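Local coordinates for putative bacterial transcription regulation protein (Staphylococcus aureus, PDB 3LUR) that is of uncertain function but probably serves as an effector-binding domain linked to regulation of bacterial transcription, at residues K50-L61 with Y72-N80; S95-V106 with S145-V156. All coordinates share one frame; numbering follows the deposited sequence. Where two conformers were deposited one is given.

Interaction 1 of 2, residues K50-L61 with Y72-N80; sequences KNNGDLAGILGL and YMIAVTGDN. With EDO (1,2-ethanediol), chain I.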
loop_
_atom_site.group_PDB
_atom_site.type_symbol
_atom_site.label_atom_id
_atom_site.label_comp_id
_atom_site.label_asym_id
_atom_site.label_seq_id
_atom_site.Cartn_x
_atom_site.Cartn_y
_atom_site.Cartn_z
ATOM N N LYS A 50 -1.601 2.091 -16.981
ATOM C CA LYS A 50 -0.251 1.508 -16.909
ATOM C C LYS A 50 -0.203 0.224 -16.096
ATOM O O LYS A 50 0.821 -0.448 -16.053
ATOM C CB LYS A 50 0.720 2.504 -16.254
ATOM C CG LYS A 50 0.816 3.830 -16.985
ATOM C CD LYS A 50 1.938 4.698 -16.434
ATOM C CE LYS A 50 2.016 6.033 -17.178
ATOM N NZ LYS A 50 2.214 5.837 -18.646
ATOM N N ASN A 51 -1.296 -0.094 -15.435
ATOM C CA ASN A 51 -1.360 -1.262 -14.547
ATOM C C ASN A 51 -1.187 -2.550 -15.341
ATOM O O ASN A 51 -2.015 -2.877 -16.180
ATOM C CB ASN A 51 -2.680 -1.262 -13.776
ATOM C CG ASN A 51 -2.687 -2.232 -12.597
ATOM O OD1 ASN A 51 -2.073 -3.290 -12.641
ATOM N ND2 ASN A 51 -3.405 -1.868 -11.544
ATOM N N ASN A 52 -0.105 -3.269 -15.081
ATOM C CA ASN A 52 0.197 -4.489 -15.847
ATOM C C ASN A 52 -0.375 -5.756 -15.238
ATOM O O ASN A 52 -0.080 -6.821 -15.707
ATOM C CB ASN A 52 1.713 -4.649 -16.064
ATOM C CG ASN A 52 2.462 -5.024 -14.802
ATOM O OD1 ASN A 52 1.873 -5.162 -13.728
ATOM N ND2 ASN A 52 3.771 -5.193 -14.922
ATOM N N GLY A 53 -1.134 -5.628 -14.152
ATOM C CA GLY A 53 -1.762 -6.780 -13.504
ATOM C C GLY A 53 -0.914 -7.620 -12.545
ATOM O O GLY A 53 -1.434 -8.563 -11.960
ATOM N N ASP A 54 0.364 -7.282 -12.346
ATOM C CA ASP A 54 1.216 -8.044 -11.411
ATOM C C ASP A 54 0.554 -8.131 -10.054
ATOM O O ASP A 54 0.694 -9.142 -9.364
ATOM C CB ASP A 54 2.600 -7.419 -11.255
ATOM C CG ASP A 54 3.503 -7.714 -12.425
ATOM O OD1 ASP A 54 3.241 -8.679 -13.159
ATOM O OD2 ASP A 54 4.504 -7.004 -12.596
ATOM N N LEU A 55 -0.064 -7.022 -9.632
ATOM C CA LEU A 55 -0.934 -6.996 -8.455
ATOM C C LEU A 55 -2.286 -6.498 -8.951
ATOM O O LEU A 55 -2.363 -5.505 -9.687
ATOM C CB LEU A 55 -0.399 -6.095 -7.353
ATOM C CG LEU A 55 0.807 -6.676 -6.608
ATOM C CD1 LEU A 55 1.430 -5.664 -5.708
ATOM C CD2 LEU A 55 0.387 -7.944 -5.825
ATOM N N ALA A 56 -3.346 -7.205 -8.570
ATOM C CA ALA A 56 -4.704 -6.886 -9.044
ATOM C C ALA A 56 -5.331 -5.801 -8.189
ATOM O O ALA A 56 -6.106 -6.064 -7.273
ATOM C CB ALA A 56 -5.589 -8.144 -9.046
ATOM N N GLY A 57 -5.008 -4.572 -8.497
ATOM C CA GLY A 57 -5.584 -3.464 -7.807
ATOM C C GLY A 57 -4.608 -2.321 -7.830
ATOM O O GLY A 57 -3.608 -2.342 -8.572
ATOM N N ILE A 58 -4.945 -1.296 -7.094
ATOM C CA ILE A 58 -4.086 -0.145 -6.997
ATOM C C ILE A 58 -3.550 -0.146 -5.566
ATOM O O ILE A 58 -4.266 -0.540 -4.602
ATOM C CB ILE A 58 -4.825 1.151 -7.419
ATOM C CG1 ILE A 58 -3.867 2.349 -7.390
ATOM C CG2 ILE A 58 -6.068 1.378 -6.563
ATOM C CD1 ILE A 58 -4.361 3.550 -8.153
ATOM N N LEU A 59 -2.300 0.240 -5.438
ATOM C CA LEU A 59 -1.612 0.226 -4.160
ATOM C C LEU A 59 -1.533 1.556 -3.462
ATOM O O LEU A 59 -1.349 2.624 -4.095
ATOM C CB LEU A 59 -0.168 -0.270 -4.332
ATOM C CG LEU A 59 0.190 -1.721 -4.702
ATOM C CD1 LEU A 59 -0.043 -2.087 -6.153
ATOM C CD2 LEU A 59 1.694 -1.972 -4.386
ATOM N N GLY A 60 -1.634 1.456 -2.133
ATOM C CA GLY A 60 -1.299 2.494 -1.220
ATOM C C GLY A 60 -0.063 1.961 -0.516
ATOM O O GLY A 60 -0.162 1.157 0.420
ATOM N N LEU A 61 1.097 2.365 -1.001
ATOM C CA LEU A 61 2.371 1.858 -0.478
ATOM C C LEU A 61 2.902 2.753 0.624
ATOM O O LEU A 61 3.190 3.944 0.404
ATOM C CB LEU A 61 3.416 1.743 -1.606
ATOM C CG LEU A 61 4.783 1.120 -1.272
ATOM C CD1 LEU A 61 4.720 -0.407 -1.164
ATOM C CD2 LEU A 61 5.810 1.522 -2.310
ATOM N N TYR A 72 3.781 7.837 1.582
ATOM C CA TYR A 72 2.733 7.026 1.064
ATOM C C TYR A 72 2.771 7.206 -0.437
ATOM O O TYR A 72 2.784 8.341 -0.912
ATOM C CB TYR A 72 1.418 7.525 1.563
ATOM C CG TYR A 72 0.249 6.668 1.283
ATOM C CD1 TYR A 72 -0.029 5.578 2.098
ATOM C CD2 TYR A 72 -0.643 6.964 0.260
ATOM C CE1 TYR A 72 -1.141 4.796 1.901
ATOM C CE2 TYR A 72 -1.769 6.179 0.049
ATOM C CZ TYR A 72 -2.021 5.105 0.886
ATOM O OH TYR A 72 -3.138 4.318 0.743
HETATM N N MSE A 73 2.815 6.113 -1.166
HETATM C CA MSE A 73 2.819 6.189 -2.603
HETATM C C MSE A 73 1.596 5.503 -3.184
HETATM O O MSE A 73 1.316 4.321 -2.922
HETATM C CB MSE A 73 4.119 5.597 -3.172
HETATM C CG MSE A 73 4.225 5.642 -4.677
HETATM SE SE MSE A 73 5.823 4.618 -5.177
HETATM C CE MSE A 73 5.747 4.853 -7.071
ATOM N N ILE A 74 0.839 6.251 -3.970
ATOM C CA ILE A 74 -0.282 5.682 -4.705
ATOM C C ILE A 74 0.355 5.165 -5.989
ATOM O O ILE A 74 1.019 5.923 -6.696
ATOM C CB ILE A 74 -1.339 6.744 -4.970
ATOM C CG1 ILE A 74 -1.987 7.108 -3.633
ATOM C CG2 ILE A 74 -2.389 6.260 -6.007
ATOM C CD1 ILE A 74 -2.961 8.284 -3.703
ATOM N N ALA A 75 0.180 3.884 -6.276
ATOM C CA ALA A 75 0.911 3.289 -7.366
ATOM C C ALA A 75 0.262 2.034 -7.913
ATOM O O ALA A 75 -0.579 1.383 -7.258
ATOM C CB ALA A 75 2.311 2.916 -6.853
ATOM N N VAL A 76 0.704 1.675 -9.104
ATOM C CA VAL A 76 0.299 0.423 -9.739
ATOM C C VAL A 76 1.549 -0.325 -10.158
ATOM O O VAL A 76 2.604 0.275 -10.374
ATOM C CB VAL A 76 -0.580 0.628 -10.999
ATOM C CG1 VAL A 76 -1.876 1.338 -10.643
ATOM C CG2 VAL A 76 0.179 1.392 -12.114
ATOM N N THR A 77 1.431 -1.645 -10.275
ATOM C CA THR A 77 2.526 -2.440 -10.801
ATOM C C THR A 77 2.519 -2.219 -12.292
ATOM O O THR A 77 1.464 -2.326 -12.963
ATOM C CB THR A 77 2.364 -3.912 -10.520
ATOM O OG1 THR A 77 1.108 -4.358 -11.039
ATOM C CG2 THR A 77 2.460 -4.195 -9.042
ATOM N N GLY A 78 3.686 -1.863 -12.827
ATOM C CA GLY A 78 3.825 -1.588 -14.246
ATOM C C GLY A 78 5.105 -2.112 -14.841
ATOM O O GLY A 78 5.957 -2.648 -14.134
ATOM N N ASP A 79 5.222 -1.971 -16.156
ATOM C CA ASP A 79 6.435 -2.353 -16.878
ATOM C C ASP A 79 7.400 -1.182 -16.883
ATOM O O ASP A 79 6.971 -0.039 -16.811
ATOM C CB ASP A 79 6.109 -2.722 -18.328
ATOM C CG ASP A 79 5.207 -3.952 -18.436
ATOM O OD1 ASP A 79 5.191 -4.763 -17.490
ATOM O OD2 ASP A 79 4.544 -4.106 -19.473
ATOM N N ASN A 80 8.698 -1.475 -16.929
ATOM C CA ASN A 80 9.657 -0.387 -16.961
ATOM C C ASN A 80 9.955 0.046 -18.394
ATOM O O ASN A 80 9.992 -0.756 -19.321
ATOM C CB ASN A 80 10.930 -0.708 -16.181
ATOM C CG ASN A 80 11.721 0.545 -15.845
ATOM O OD1 ASN A 80 11.248 1.654 -16.065
ATOM N ND2 ASN A 80 12.915 0.375 -15.309
HETATM C C1 EDO I . -6.945 -7.198 -3.739
HETATM O O1 EDO I . -8.278 -7.486 -3.364
HETATM C C2 EDO I . -6.526 -8.160 -4.833
HETATM O O2 EDO I . -7.253 -7.883 -6.012
HETATM O O HOH W 1 3.037 -0.502 -17.491
HETATM O O HOH W 2 6.092 -4.895 -12.153
HETATM O O HOH W 3 -0.971 -2.914 -9.369
#

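Interaction 2 of 2, residues S95-V106 with S145-V156; sequences SKYMVFEAQGAV and SEKYITEIWMPV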
loop_
_atom_site.group_PDB
_atom_site.type_symbol
_atom_site.label_atom_id
_atom_site.label_comp_id
_atom_site.label_asym_id
_atom_site.label_seq_id
_atom_site.Cartn_x
_atom_site.Cartn_y
_atom_site.Cartn_z
ATOM N N SER A 95 9.854 -10.190 -1.708
ATOM C CA SER A 95 9.676 -10.515 -0.309
ATOM C C SER A 95 8.535 -11.461 -0.121
ATOM O O SER A 95 7.634 -11.567 -0.987
ATOM C CB SER A 95 9.382 -9.240 0.498
ATOM O OG SER A 95 9.317 -9.526 1.883
ATOM N N LYS A 96 8.577 -12.149 1.003
ATOM C CA LYS A 96 7.424 -12.864 1.507
ATOM C C LYS A 96 6.606 -11.850 2.302
ATOM O O LYS A 96 7.138 -10.828 2.794
ATOM C CB LYS A 96 7.816 -14.046 2.389
ATOM C CG LYS A 96 8.430 -15.231 1.648
ATOM C CD LYS A 96 8.713 -16.370 2.640
ATOM C CE LYS A 96 9.245 -17.619 1.943
ATOM N NZ LYS A 96 9.625 -18.670 2.931
ATOM N N TYR A 97 5.313 -12.125 2.415
ATOM C CA TYR A 97 4.392 -11.235 3.072
ATOM C C TYR A 97 3.369 -11.996 3.869
ATOM O O TYR A 97 3.046 -13.149 3.549
ATOM C CB TYR A 97 3.585 -10.416 2.031
ATOM C CG TYR A 97 4.384 -9.411 1.226
ATOM C CD1 TYR A 97 5.057 -9.782 0.077
ATOM C CD2 TYR A 97 4.460 -8.103 1.629
ATOM C CE1 TYR A 97 5.803 -8.840 -0.647
ATOM C CE2 TYR A 97 5.163 -7.175 0.937
ATOM C CZ TYR A 97 5.837 -7.526 -0.193
ATOM O OH TYR A 97 6.530 -6.553 -0.822
HETATM N N MSE A 98 2.893 -11.348 4.938
HETATM C CA MSE A 98 1.678 -11.761 5.598
HETATM C C MSE A 98 0.624 -10.846 4.995
HETATM O O MSE A 98 0.810 -9.624 4.953
HETATM C CB MSE A 98 1.751 -11.574 7.105
HETATM C CG MSE A 98 2.791 -12.420 7.769
HETATM SE SE MSE A 98 2.844 -11.974 9.683
HETATM C CE MSE A 98 3.465 -10.151 9.513
ATOM N N VAL A 99 -0.451 -11.427 4.482
ATOM C CA VAL A 99 -1.507 -10.665 3.844
ATOM C C VAL A 99 -2.793 -10.739 4.640
ATOM O O VAL A 99 -3.345 -11.830 4.846
ATOM C CB VAL A 99 -1.761 -11.130 2.422
ATOM C CG1 VAL A 99 -2.858 -10.225 1.741
ATOM C CG2 VAL A 99 -0.477 -11.113 1.635
ATOM N N PHE A 100 -3.196 -9.592 5.180
ATOM C CA PHE A 100 -4.386 -9.479 6.021
ATOM C C PHE A 100 -5.488 -8.858 5.197
ATOM O O PHE A 100 -5.229 -8.338 4.119
ATOM C CB PHE A 100 -4.115 -8.577 7.223
ATOM C CG PHE A 100 -2.975 -9.025 8.066
ATOM C CD1 PHE A 100 -1.688 -8.702 7.716
ATOM C CD2 PHE A 100 -3.193 -9.748 9.232
ATOM C CE1 PHE A 100 -0.605 -9.114 8.504
ATOM C CE2 PHE A 100 -2.128 -10.171 10.016
ATOM C CZ PHE A 100 -0.846 -9.856 9.667
ATOM N N GLU A 101 -6.717 -8.952 5.689
ATOM C CA GLU A 101 -7.871 -8.320 5.049
ATOM C C GLU A 101 -8.535 -7.347 6.014
ATOM O O GLU A 101 -8.740 -7.661 7.208
ATOM C CB GLU A 101 -8.886 -9.349 4.568
ATOM C CG GLU A 101 -8.438 -10.104 3.321
ATOM C CD GLU A 101 -9.517 -11.023 2.746
ATOM O OE1 GLU A 101 -10.509 -11.311 3.452
ATOM O OE2 GLU A 101 -9.382 -11.433 1.567
ATOM N N ALA A 102 -8.804 -6.154 5.516
ATOM C CA ALA A 102 -9.587 -5.170 6.222
ATOM C C ALA A 102 -10.919 -5.161 5.526
ATOM O O ALA A 102 -10.977 -5.037 4.321
ATOM C CB ALA A 102 -8.946 -3.803 6.127
ATOM N N GLN A 103 -11.985 -5.341 6.269
ATOM C CA GLN A 103 -13.297 -5.281 5.678
ATOM C C GLN A 103 -14.042 -4.067 6.193
ATOM O O GLN A 103 -14.294 -3.933 7.390
ATOM C CB GLN A 103 -14.106 -6.561 5.926
ATOM C CG GLN A 103 -15.393 -6.552 5.121
ATOM C CD GLN A 103 -16.127 -7.858 5.108
ATOM O OE1 GLN A 103 -16.241 -8.513 6.129
ATOM N NE2 GLN A 103 -16.726 -8.206 3.943
ATOM N N GLY A 104 -14.431 -3.202 5.274
ATOM C CA GLY A 104 -15.139 -2.011 5.654
ATOM C C GLY A 104 -14.831 -0.846 4.760
ATOM O O GLY A 104 -14.035 -0.946 3.839
ATOM N N ALA A 105 -15.497 0.265 5.066
ATOM C CA ALA A 105 -15.435 1.487 4.288
ATOM C C ALA A 105 -14.067 2.113 4.326
ATOM O O ALA A 105 -13.445 2.193 5.389
ATOM C CB ALA A 105 -16.509 2.498 4.798
ATOM N N VAL A 106 -13.570 2.501 3.154
ATOM C CA VAL A 106 -12.247 3.141 3.023
ATOM C C VAL A 106 -12.475 4.641 3.257
ATOM O O VAL A 106 -13.421 5.206 2.715
ATOM C CB VAL A 106 -11.643 2.849 1.631
ATOM C CG1 VAL A 106 -10.269 3.437 1.489
ATOM C CG2 VAL A 106 -11.618 1.351 1.383
ATOM N N SER A 145 -18.485 0.735 0.940
ATOM C CA SER A 145 -19.224 -0.337 1.594
ATOM C C SER A 145 -18.572 -0.884 2.849
ATOM O O SER A 145 -17.347 -1.063 2.904
ATOM C CB SER A 145 -19.420 -1.504 0.621
ATOM O OG SER A 145 -20.170 -2.569 1.216
ATOM N N GLU A 146 -19.414 -1.265 3.822
ATOM C CA GLU A 146 -18.889 -1.891 5.036
ATOM C C GLU A 146 -18.427 -3.302 4.715
ATOM O O GLU A 146 -17.744 -3.921 5.520
ATOM C CB GLU A 146 -19.909 -1.881 6.190
ATOM C CG GLU A 146 -20.139 -0.467 6.850
ATOM C CD GLU A 146 -18.831 0.370 7.210
ATOM O OE1 GLU A 146 -17.650 -0.133 7.313
ATOM O OE2 GLU A 146 -19.014 1.594 7.393
ATOM N N LYS A 147 -18.711 -3.770 3.491
ATOM C CA LYS A 147 -18.307 -5.104 3.048
ATOM C C LYS A 147 -17.099 -5.070 2.114
ATOM O O LYS A 147 -16.599 -6.119 1.711
ATOM C CB LYS A 147 -19.474 -5.834 2.350
ATOM C CG LYS A 147 -20.555 -6.419 3.283
ATOM C CD LYS A 147 -21.539 -5.367 3.786
ATOM C CE LYS A 147 -22.753 -6.019 4.489
ATOM N NZ LYS A 147 -23.900 -5.043 4.673
ATOM N N TYR A 148 -16.610 -3.879 1.772
ATOM C CA TYR A 148 -15.466 -3.786 0.880
ATOM C C TYR A 148 -14.217 -4.374 1.527
ATOM O O TYR A 148 -13.947 -4.158 2.722
ATOM C CB TYR A 148 -15.203 -2.325 0.440
ATOM C CG TYR A 148 -14.007 -2.190 -0.466
ATOM C CD1 TYR A 148 -14.118 -2.424 -1.843
ATOM C CD2 TYR A 148 -12.754 -1.902 0.048
ATOM C CE1 TYR A 148 -13.011 -2.333 -2.678
ATOM C CE2 TYR A 148 -11.645 -1.800 -0.778
ATOM C CZ TYR A 148 -11.771 -2.033 -2.142
ATOM O OH TYR A 148 -10.642 -1.936 -2.933
ATOM N N ILE A 149 -13.464 -5.133 0.744
ATOM C CA ILE A 149 -12.233 -5.760 1.249
ATOM C C ILE A 149 -10.978 -5.148 0.677
ATOM O O ILE A 149 -10.803 -5.082 -0.541
ATOM C CB ILE A 149 -12.218 -7.279 0.969
ATOM C CG1 ILE A 149 -13.312 -7.953 1.796
ATOM C CG2 ILE A 149 -10.816 -7.889 1.354
ATOM C CD1 ILE A 149 -13.603 -9.390 1.370
ATOM N N THR A 150 -10.098 -4.702 1.581
ATOM C CA THR A 150 -8.796 -4.159 1.249
ATOM C C THR A 150 -7.771 -5.167 1.778
ATOM O O THR A 150 -7.910 -5.652 2.906
ATOM C CB THR A 150 -8.529 -2.796 1.985
ATOM O OG1 THR A 150 -9.500 -1.835 1.588
ATOM C CG2 THR A 150 -7.135 -2.256 1.670
ATOM N N GLU A 151 -6.762 -5.482 0.987
ATOM C CA GLU A 151 -5.689 -6.337 1.470
ATOM C C GLU A 151 -4.581 -5.512 2.031
ATOM O O GLU A 151 -4.230 -4.467 1.490
ATOM C CB GLU A 151 -5.149 -7.236 0.370
ATOM C CG GLU A 151 -6.116 -8.270 -0.095
ATOM C CD GLU A 151 -5.529 -9.207 -1.140
ATOM O OE1 GLU A 151 -4.480 -8.885 -1.737
ATOM O OE2 GLU A 151 -6.176 -10.242 -1.408
ATOM N N ILE A 152 -3.988 -5.998 3.108
ATOM C CA ILE A 152 -2.849 -5.327 3.722
ATOM C C ILE A 152 -1.677 -6.327 3.655
ATOM O O ILE A 152 -1.745 -7.428 4.222
ATOM C CB ILE A 152 -3.133 -4.901 5.177
ATOM C CG1 ILE A 152 -4.091 -3.706 5.198
ATOM C CG2 ILE A 152 -1.808 -4.525 5.912
ATOM C CD1 ILE A 152 -4.642 -3.341 6.593
ATOM N N TRP A 153 -0.617 -5.923 2.988
ATOM C CA TRP A 153 0.534 -6.787 2.743
ATOM C C TRP A 153 1.697 -6.289 3.558
ATOM O O TRP A 153 2.236 -5.218 3.279
ATOM C CB TRP A 153 0.903 -6.730 1.270
ATOM C CG TRP A 153 -0.049 -7.365 0.340
ATOM C CD1 TRP A 153 -1.337 -6.987 0.079
ATOM C CD2 TRP A 153 0.236 -8.451 -0.542
ATOM N NE1 TRP A 153 -1.888 -7.811 -0.874
ATOM C CE2 TRP A 153 -0.938 -8.705 -1.290
ATOM C CE3 TRP A 153 1.358 -9.236 -0.760
ATOM C CZ2 TRP A 153 -1.017 -9.741 -2.239
ATOM C CZ3 TRP A 153 1.292 -10.249 -1.719
ATOM C CH2 TRP A 153 0.106 -10.485 -2.447
HETATM N N MSE A 154 2.134 -7.112 4.501
HETATM C CA MSE A 154 3.213 -6.771 5.406
HETATM C C MSE A 154 4.387 -7.714 5.144
HETATM O O MSE A 154 4.240 -8.938 5.251
HETATM C CB MSE A 154 2.766 -6.954 6.864
HETATM C CG MSE A 154 1.510 -6.254 7.199
HETATM SE SE MSE A 154 1.648 -4.301 7.021
HETATM C CE MSE A 154 2.975 -3.912 8.315
ATOM N N PRO A 155 5.560 -7.150 4.827
ATOM C CA PRO A 155 6.728 -7.973 4.490
ATOM C C PRO A 155 7.335 -8.701 5.679
ATOM O O PRO A 155 7.387 -8.162 6.801
ATOM C CB PRO A 155 7.701 -6.960 3.915
ATOM C CG PRO A 155 7.359 -5.713 4.565
ATOM C CD PRO A 155 5.881 -5.713 4.744
ATOM N N VAL A 156 7.723 -9.947 5.459
ATOM C CA VAL A 156 8.314 -10.741 6.523
ATOM C C VAL A 156 9.530 -11.451 5.992
ATOM O O VAL A 156 9.722 -11.583 4.762
ATOM C CB VAL A 156 7.327 -11.767 7.098
ATOM C CG1 VAL A 156 6.154 -11.057 7.800
ATOM C CG2 VAL A 156 6.790 -12.683 6.014
HETATM O O HOH W 4 11.073 -12.230 2.514
HETATM O O HOH W 5 -11.622 -2.175 3.504
#

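Interaction 1 of 2, residues K50-L61 with Y72-N80
Both Asn-52 and Thr-77 place their polar group between their own backbone N and carbonyl carbon: chi1 of 72° swings the Asn-52 amide toward Thr-77, and chi1 of 56° turns the Thr-77 hydroxyl to meet it. Thr-77 OG1 donates to Asn-52 OD1 at 2.9 Å. The N-H of Asp-54 reaches that same OD1 from the opposite face of the amide, 2.9 Å from N to Asn-52 OD1, which makes an Asx turn; Asn-51 OD1 forms another with Gly-53 N. Thr-77 OG1 in turn accepts from Leu-55 N at 3.2 Å, while the methyl CG2 of Thr-77 packs on Leu-55 CD1. Asn-52 N bonds almost straight (173°) to Thr-77 O at 2.8 Å, and Asn-52 ND2 points in its own amide plane at Asp-79 OD1, 3.0 Å away, meeting the carboxylate from above its plane.

Farther along, strands 58-64 and 70-77 pair as an antiparallel beta hairpin. Leu-59 with Ala-75 and Leu-61 with Met-73 are hydrogen-bonded pairs; Gly-60 faces Ile-74 between them. The Tyr-72 ring lies across Gly-60, its OH 3.2 Å from Gly-60 CA, and that hydroxyl is hydrogen-bonded to Glu-136 and Trp-35. Ile-74 packs against helices 24-41 and 43-50. Water 3 accepts from Thr-77 N and lies within bonding distance of the Leu-55 and Gly-57 carbonyls.

With one bond given and one received across the contact, the buried Thr-77 hydroxyl has its rotation fixed and pins the 51-55 loop to the 72-80 segment.

Interaction 2 of 2, residues S95-V106 with S145-V156
Lys-96 O is gripped from opposite faces of its carbonyl plane by Val-156 N, at 2.9 Å, and by Ser-95 OG, at 2.7 Å. This doubly bonded oxygen sits at one end of a long antiparallel strand pair in the closed barrel, where strands 95-103 and 149-156 run at 138° to each other, an angle that reflects strong twist. Met-98 with Met-154, Phe-100 with Ile-152 and Ala-102 with Thr-150 are hydrogen-bonded pairs.

The face bearing Tyr-97, Val-99 and Trp-153 carries the aromatic packing. Trp-153 turns its edge to the face of Tyr-97 in a T-shaped stack, planes 74° apart, and takes Val-99 CG2 over its own six-membered ring, 3.6 Å from the centroid: a CH-pi contact. Its indole NE1 bonds to Glu-151 OE1, which steadies the ring's rotation, and Phe-135 stacks on it. On the face of Ile-152 and Met-154, helix 108-124 covers the sheet.

Beyond the strands, the type I turn 145-148 closes on the 104-106 loop. Gln-103 NE2 donates to Lys-147 O at 3.1 Å, and Ala-105 N donates to Glu-146 OE1 at 3.1 Å, approaching from above the carboxylate plane.

In the fold
From the N terminus, strand 5-21 and helices 24-41 and 43-50 come first; interaction 1 then closes a short loop as strand 70-77 folds back on strand 58-64. Interaction 2 opens only afterwards, so the two are in series, neither nested nor crossed. Between its segments lie 38 residues, and they supply helix 108-124 and strand 134-138. Strand 134-138 joins the two pairs, lying between 58-64 and 149-156, while strand 5-21 neighbours 70-77 and also bonds to 88-103, completing the barrel. Although their centres are 15 Å apart, the contacts meet directly: Leu-55 CD2 packs 4.2 Å from Trp-153 CH2.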